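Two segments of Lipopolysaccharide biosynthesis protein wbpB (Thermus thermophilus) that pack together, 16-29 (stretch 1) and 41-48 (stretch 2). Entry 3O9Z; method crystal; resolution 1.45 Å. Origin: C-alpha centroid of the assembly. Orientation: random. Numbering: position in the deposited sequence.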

ATOM      1  N   ALA A  16     -15.914  -4.609  -9.591  1.00 13.27           N
ATOM      2  CA  ALA A  16     -15.711  -3.707 -10.751  1.00 15.68           C
ATOM      3  C   ALA A  16     -16.085  -4.263 -12.123  1.00 16.16           C
ATOM      4  O   ALA A  16     -16.664  -3.536 -12.939  1.00 15.87           O
ATOM      5  CB  ALA A  16     -14.280  -3.152 -10.762  1.00 16.31           C
ATOM      6  N   PRO A  17     -15.785  -5.528 -12.424  1.00 16.96           N
ATOM      7  CA  PRO A  17     -16.094  -5.989 -13.792  1.00 18.27           C
ATOM      8  C   PRO A  17     -17.599  -5.972 -14.076  1.00 19.49           C
ATOM      9  O   PRO A  17     -18.020  -5.904 -15.237  1.00 19.83           O
ATOM     10  CB  PRO A  17     -15.553  -7.416 -13.801  1.00 17.82           C
ATOM     11  CG  PRO A  17     -14.418  -7.374 -12.803  1.00 19.22           C
ATOM     12  CD  PRO A  17     -14.890  -6.453 -11.694  1.00 18.46           C
ATOM     13  N   ARG A  18     -18.440  -6.082 -13.047  1.00 17.80           N
ATOM     14  CA  ARG A  18     -19.880  -6.005 -13.258  1.00 21.43           C
ATOM     15  C   ARG A  18     -20.284  -4.595 -13.642  1.00 20.95           C
ATOM     16  O   ARG A  18     -21.225  -4.405 -14.427  1.00 21.76           O
ATOM     17  CB  ARG A  18     -20.649  -6.417 -11.995  1.00 23.06           C
ATOM     18  CG  ARG A  18     -21.467  -7.646 -12.207  1.00 28.27           C
ATOM     19  CD  ARG A  18     -22.230  -8.060 -10.949  1.00 26.82           C
ATOM     20  NE  ARG A  18     -21.477  -9.041 -10.176  1.00 26.89           N
ATOM     21  CZ  ARG A  18     -21.886  -9.543  -9.018  1.00 27.33           C
ATOM     22  NH1 ARG A  18     -23.042  -9.135  -8.501  1.00 23.03           N
ATOM     23  NH2 ARG A  18     -21.138 -10.432  -8.375  1.00 31.19           N
ATOM     24  N   HIS A  19     -19.563  -3.601 -13.135  1.00 17.39           N
ATOM     25  CA  HIS A  19     -19.822  -2.195 -13.500  1.00 15.49           C
ATOM     26  C   HIS A  19     -19.297  -1.893 -14.893  1.00 18.08           C
ATOM     27  O   HIS A  19     -19.946  -1.157 -15.630  1.00 18.95           O
ATOM     28  CB  HIS A  19     -19.126  -1.263 -12.503  1.00 17.72           C
ATOM     29  CG  HIS A  19     -19.773  -1.268 -11.154  1.00 14.79           C
ATOM     30  ND1 HIS A  19     -20.707  -0.321 -10.797  1.00 19.99           N
ATOM     31  CD2 HIS A  19     -19.713  -2.152 -10.124  1.00 15.06           C
ATOM     32  CE1 HIS A  19     -21.161  -0.589  -9.583  1.00 18.23           C
ATOM     33  NE2 HIS A  19     -20.602  -1.714  -9.167  1.00 17.23           N
ATOM     34  N   LEU A  20     -18.195  -2.519 -15.280  1.00 16.67           N
ATOM     35  CA  LEU A  20     -17.684  -2.334 -16.639  1.00 17.08           C
ATOM     36  C   LEU A  20     -18.658  -2.929 -17.614  1.00 18.98           C
ATOM     37  O   LEU A  20     -18.957  -2.281 -18.625  1.00 20.10           O
ATOM     38  CB  LEU A  20     -16.355  -3.066 -16.814  1.00 19.67           C
ATOM     39  CG  LEU A  20     -15.190  -2.483 -16.025  1.00 17.76           C
ATOM     40  CD1 LEU A  20     -13.879  -3.293 -16.210  1.00 18.06           C
ATOM     41  CD2 LEU A  20     -14.933  -1.003 -16.335  1.00 19.49           C
ATOM     42  N   LYS A  21     -19.171  -4.124 -17.315  1.00 20.21           N
ATOM     43  CA  LYS A  21     -20.182  -4.742 -18.166  1.00 21.53           C
ATOM     44  C   LYS A  21     -21.445  -3.853 -18.226  1.00 21.39           C
ATOM     45  O   LYS A  21     -22.016  -3.654 -19.317  1.00 23.56           O
ATOM     46  CB  LYS A  21     -20.453  -6.176 -17.705  1.00 23.19           C
ATOM     47  CG  LYS A  21     -21.558  -6.906 -18.452  1.00 26.31           C
ATOM     48  CD  LYS A  21     -22.091  -8.021 -17.574  1.00 36.18           C
ATOM     49  CE  LYS A  21     -21.810  -9.356 -18.210  1.00 39.78           C
ATOM     50  NZ  LYS A  21     -23.067  -9.824 -18.853  1.00 45.14           N
ATOM     51  N   ALA A  22     -21.882  -3.281 -17.103  1.00 20.84           N
ATOM     52  CA  ALA A  22     -23.099  -2.453 -17.107  1.00 23.06           C
ATOM     53  C   ALA A  22     -22.913  -1.185 -17.943  1.00 23.54           C
ATOM     54  O   ALA A  22     -23.811  -0.765 -18.683  1.00 24.51           O
ATOM     55  CB  ALA A  22     -23.492  -2.045 -15.665  1.00 21.82           C
ATOM     56  N   ILE A  23     -21.792  -0.501 -17.762  1.00 22.97           N
ATOM     57  CA  ILE A  23     -21.529   0.713 -18.528  1.00 21.54           C
ATOM     58  C   ILE A  23     -21.540   0.398 -20.013  1.00 23.65           C
ATOM     59  O   ILE A  23     -22.123   1.153 -20.793  1.00 24.56           O
ATOM     60  CB  ILE A  23     -20.169   1.324 -18.123  1.00 19.26           C
ATOM     61  CG1 ILE A  23     -20.262   1.874 -16.704  1.00 18.71           C
ATOM     62  CG2 ILE A  23     -19.739   2.453 -19.096  1.00 19.40           C
ATOM     63  CD1 ILE A  23     -18.915   2.232 -16.071  1.00 19.68           C
ATOM     64  N   LYS A  24     -20.871  -0.682 -20.396  1.00 23.93           N
ATOM     65  CA  LYS A  24     -20.915  -1.191 -21.767  1.00 26.78           C
ATOM     66  C   LYS A  24     -22.371  -1.345 -22.232  1.00 29.91           C
ATOM     67  O   LYS A  24     -22.809  -0.694 -23.199  1.00 29.77           O
ATOM     68  CB  LYS A  24     -20.179  -2.531 -21.821  1.00 29.64           C
ATOM     69  CG  LYS A  24     -20.385  -3.355 -23.070  1.00 31.09           C
ATOM     70  CD  LYS A  24     -19.157  -3.210 -23.934  1.00 40.82           C
ATOM     71  CE  LYS A  24     -18.717  -1.756 -23.995  1.00 41.91           C
ATOM     72  NZ  LYS A  24     -17.234  -1.674 -23.965  1.00 40.40           N
ATOM     73  N   GLU A  25     -23.104  -2.206 -21.526  1.00 26.14           N
ATOM     74  CA  GLU A  25     -24.434  -2.644 -21.933  1.00 27.13           C
ATOM     75  C   GLU A  25     -25.444  -1.491 -21.937  1.00 25.41           C
ATOM     76  O   GLU A  25     -26.408  -1.531 -22.685  1.00 30.94           O
ATOM     77  CB  GLU A  25     -24.899  -3.843 -21.083  1.00 25.53           C
ATOM     78  CG  GLU A  25     -24.023  -5.067 -21.284  1.00 30.54           C
ATOM     79  CD  GLU A  25     -24.494  -6.339 -20.595  1.00 36.24           C
ATOM     80  OE1 GLU A  25     -25.243  -6.277 -19.593  1.00 34.15           O
ATOM     81  OE2 GLU A  25     -24.043  -7.424 -21.019  1.00 36.60           O
ATOM     82  N   VAL A  26     -25.229  -0.419 -21.188  1.00 26.15           N
ATOM     83  CA  VAL A  26     -26.117   0.734 -21.320  1.00 24.94           C
ATOM     84  C   VAL A  26     -25.645   1.788 -22.345  1.00 27.17           C
ATOM     85  O   VAL A  26     -26.221   2.875 -22.427  1.00 28.19           O
ATOM     86  CB  VAL A  26     -26.401   1.419 -19.972  1.00 25.64           C
ATOM     87  CG1 VAL A  26     -27.085   0.460 -18.984  1.00 23.38           C
ATOM     88  CG2 VAL A  26     -25.140   2.071 -19.374  1.00 24.16           C
ATOM     89  N   GLY A  27     -24.574   1.490 -23.079  1.00 28.04           N
ATOM     90  CA  GLY A  27     -24.028   2.400 -24.104  1.00 25.91           C
ATOM     91  C   GLY A  27     -23.267   3.600 -23.582  1.00 28.05           C
ATOM     92  O   GLY A  27     -23.179   4.642 -24.246  1.00 26.56           O
ATOM     93  N   GLY A  28     -22.689   3.446 -22.390  1.00 22.51           N
ATOM     94  CA  GLY A  28     -21.948   4.533 -21.759  1.00 22.88           C
ATOM     95  C   GLY A  28     -20.493   4.461 -22.198  1.00 20.61           C
ATOM     96  O   GLY A  28     -20.112   3.487 -22.801  1.00 22.06           O
ATOM     97  N   VAL A  29     -19.709   5.463 -21.827  1.00 21.16           N
ATOM     98  CA  VAL A  29     -18.267   5.336 -22.034  1.00 23.11           C
ATOM     99  C   VAL A  29     -17.576   5.551 -20.699  1.00 19.28           C
ATOM    100  O   VAL A  29     -17.888   6.490 -19.970  1.00 20.75           O
ATOM    101  CB  VAL A  29     -17.791   6.344 -23.114  1.00 22.11           C
ATOM    102  CG1 VAL A  29     -18.111   7.750 -22.695  1.00 23.65           C
ATOM    103  CG2 VAL A  29     -16.279   6.153 -23.349  1.00 27.79           C
ATOM    104  N   GLY A  41      -5.682  -4.764 -15.272  1.00 17.02           N
ATOM    105  CA  GLY A  41      -5.555  -5.079 -16.713  1.00 17.86           C
ATOM    106  C   GLY A  41      -6.786  -5.573 -17.461  1.00 17.59           C
ATOM    107  O   GLY A  41      -6.900  -5.474 -18.689  1.00 19.54           O
ATOM    108  N   LEU A  42      -7.758  -6.102 -16.723  1.00 16.25           N
ATOM    109  CA  LEU A  42      -9.028  -6.469 -17.311  1.00 18.71           C
ATOM    110  C   LEU A  42      -9.696  -5.325 -18.063  1.00 17.77           C
ATOM    111  O   LEU A  42     -10.480  -5.566 -18.970  1.00 18.41           O
ATOM    112  CB  LEU A  42     -10.015  -6.966 -16.247  1.00 20.92           C
ATOM    113  CG  LEU A  42     -10.662  -8.325 -16.476  1.00 32.92           C
ATOM    114  CD1 LEU A  42     -11.881  -8.436 -15.546  1.00 36.41           C
ATOM    115  CD2 LEU A  42     -11.051  -8.552 -17.925  1.00 35.03           C
ATOM    116  N   VAL A  43      -9.407  -4.093 -17.675  1.00 18.21           N
ATOM    117  CA  VAL A  43     -10.131  -2.933 -18.203  1.00 16.19           C
ATOM    118  C   VAL A  43      -9.920  -2.774 -19.719  1.00 19.24           C
ATOM    119  O   VAL A  43     -10.803  -2.287 -20.438  1.00 18.86           O
ATOM    120  CB  VAL A  43      -9.758  -1.631 -17.452  1.00 17.57           C
ATOM    121  CG1 VAL A  43      -8.305  -1.167 -17.723  1.00 15.57           C
ATOM    122  CG2 VAL A  43     -10.676  -0.470 -17.872  1.00 15.73           C
ATOM    123  N   ASP A  44      -8.779  -3.230 -20.239  1.00 18.39           N
ATOM    124  CA  ASP A  44      -8.555  -3.094 -21.676  1.00 19.86           C
ATOM    125  C   ASP A  44      -9.504  -3.937 -22.517  1.00 20.80           C
ATOM    126  O   ASP A  44      -9.722  -3.611 -23.678  1.00 24.50           O
ATOM    127  CB  ASP A  44      -7.118  -3.466 -22.055  1.00 17.57           C
ATOM    128  CG  ASP A  44      -6.112  -2.422 -21.653  1.00 20.13           C
ATOM    129  OD1 ASP A  44      -6.524  -1.317 -21.267  1.00 17.28           O
ATOM    130  OD2 ASP A  44      -4.876  -2.647 -21.738  1.00 17.11           O
ATOM    131  N   SER A  45     -10.084  -4.988 -21.950  1.00 21.21           N
ATOM    132  CA  SER A  45     -11.037  -5.787 -22.714  1.00 24.35           C
ATOM    133  C   SER A  45     -12.399  -5.097 -22.801  1.00 25.65           C
ATOM    134  O   SER A  45     -13.257  -5.567 -23.542  1.00 28.92           O
ATOM    135  CB  SER A  45     -11.179  -7.186 -22.110  1.00 27.64           C
ATOM    136  OG  SER A  45     -11.759  -7.092 -20.823  1.00 29.22           O
ATOM    137  N   PHE A  46     -12.584  -3.995 -22.076  1.00 24.35           N
ATOM    138  CA  PHE A  46     -13.851  -3.250 -22.110  1.00 23.16           C
ATOM    139  C   PHE A  46     -13.682  -1.853 -22.700  1.00 21.92           C
ATOM    140  O   PHE A  46     -14.453  -1.426 -23.575  1.00 24.49           O
ATOM    141  CB  PHE A  46     -14.446  -3.087 -20.693  1.00 21.62           C
ATOM    142  CG  PHE A  46     -14.939  -4.372 -20.073  1.00 21.62           C
ATOM    143  CD1 PHE A  46     -16.266  -4.776 -20.210  1.00 28.74           C
ATOM    144  CD2 PHE A  46     -14.062  -5.176 -19.368  1.00 26.81           C
ATOM    145  CE1 PHE A  46     -16.699  -5.949 -19.633  1.00 27.47           C
ATOM    146  CE2 PHE A  46     -14.483  -6.362 -18.792  1.00 28.21           C
ATOM    147  CZ  PHE A  46     -15.809  -6.747 -18.932  1.00 28.55           C
ATOM    148  N   PHE A  47     -12.752  -1.092 -22.128  1.00 20.04           N
ATOM    149  CA  PHE A  47     -12.568   0.311 -22.456  1.00 18.32           C
ATOM    150  C   PHE A  47     -11.080   0.596 -22.567  1.00 18.68           C
ATOM    151  O   PHE A  47     -10.477   1.198 -21.670  1.00 18.81           O
ATOM    152  CB  PHE A  47     -13.232   1.239 -21.407  1.00 20.95           C
ATOM    153  CG  PHE A  47     -14.734   1.150 -21.401  1.00 21.45           C
ATOM    154  CD1 PHE A  47     -15.459   1.802 -22.385  1.00 22.58           C
ATOM    155  CD2 PHE A  47     -15.391   0.360 -20.459  1.00 22.72           C
ATOM    156  CE1 PHE A  47     -16.864   1.691 -22.401  1.00 24.53           C
ATOM    157  CE2 PHE A  47     -16.774   0.242 -20.468  1.00 23.30           C
ATOM    158  CZ  PHE A  47     -17.513   0.906 -21.442  1.00 26.72           C
ATOM    159  N   PRO A  48     -10.491   0.183 -23.702  1.00 21.23           N
ATOM    160  CA  PRO A  48      -9.041   0.262 -23.853  1.00 21.12           C
ATOM    161  C   PRO A  48      -8.464   1.670 -23.984  1.00 19.84           C
ATOM    162  O   PRO A  48      -7.246   1.807 -23.944  1.00 21.20           O
ATOM    163  CB  PRO A  48      -8.787  -0.533 -25.142  1.00 21.02           C
ATOM    164  CG  PRO A  48     -10.047  -0.412 -25.925  1.00 22.82           C
ATOM    165  CD  PRO A  48     -11.137  -0.464 -24.855  1.00 22.06           C
TER

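No hydrogen bond joins the two stretches; their contact, 480 Å² of buried surface summed over both sides, rests on apolar packing and on two aromatic rings. The other stretch covers 113 Å² of Phe47, 90 Å² of Leu20 and 89 Å² of Phe46, the three largest shares, and Leu20 is buried in the assembly. Phe46 and Phe47 follow the 3-10 segment, and their backbone nitrogens both donate to Val43 O (3.0 Å from Phe46 N, 2.8 Å from Phe47 N). Both CA-to-CB bonds point toward stretch 1, with chi1 in the m well (-69° and -67°).

The apolar contacts centre on Leu20, whose CB also points toward stretch 2. Leu20 CD1 lies 3.7 Å from Phe46 CD2, and Leu20 CD2 is 4.4 Å from Phe47 CD2, so the two methyls reach different rings. Ile23 CG2 approaches Phe47 CZ at 3.6 Å, a turn further along the helix. Towards the start of the helix, Pro17 CG meets Leu42 CD1 at 3.9 Å, adding a contact between aliphatic groups.

Two contacts lie over ring faces. Leu20 CB sits 3.8 Å from the centroid of the Phe46 ring and 12° off its normal, a CH-pi arrangement. Lys24 NZ stands 3.9 Å from the centroid of the Phe47 ring, 22° off the normal, a cation-pi contact. The CB of Lys24 points sideways, but its long, flexible chain brings the charge to the ring. Lys24 NZ is also 2.8 Å from Phe46 O, though the poor angle excludes a hydrogen bond.

Backbone atoms complete the surroundings of Phe47. Leu20 O lies at the ring edge, 3.8 Å from Phe47 CE2, while Val29 CA and Gly28 O approach Phe47 CE1 at 3.9 and 3.7 Å. A CB on Gly28 would be crowded by Ile23 CG2 within its own stretch, so glycine suits this turn.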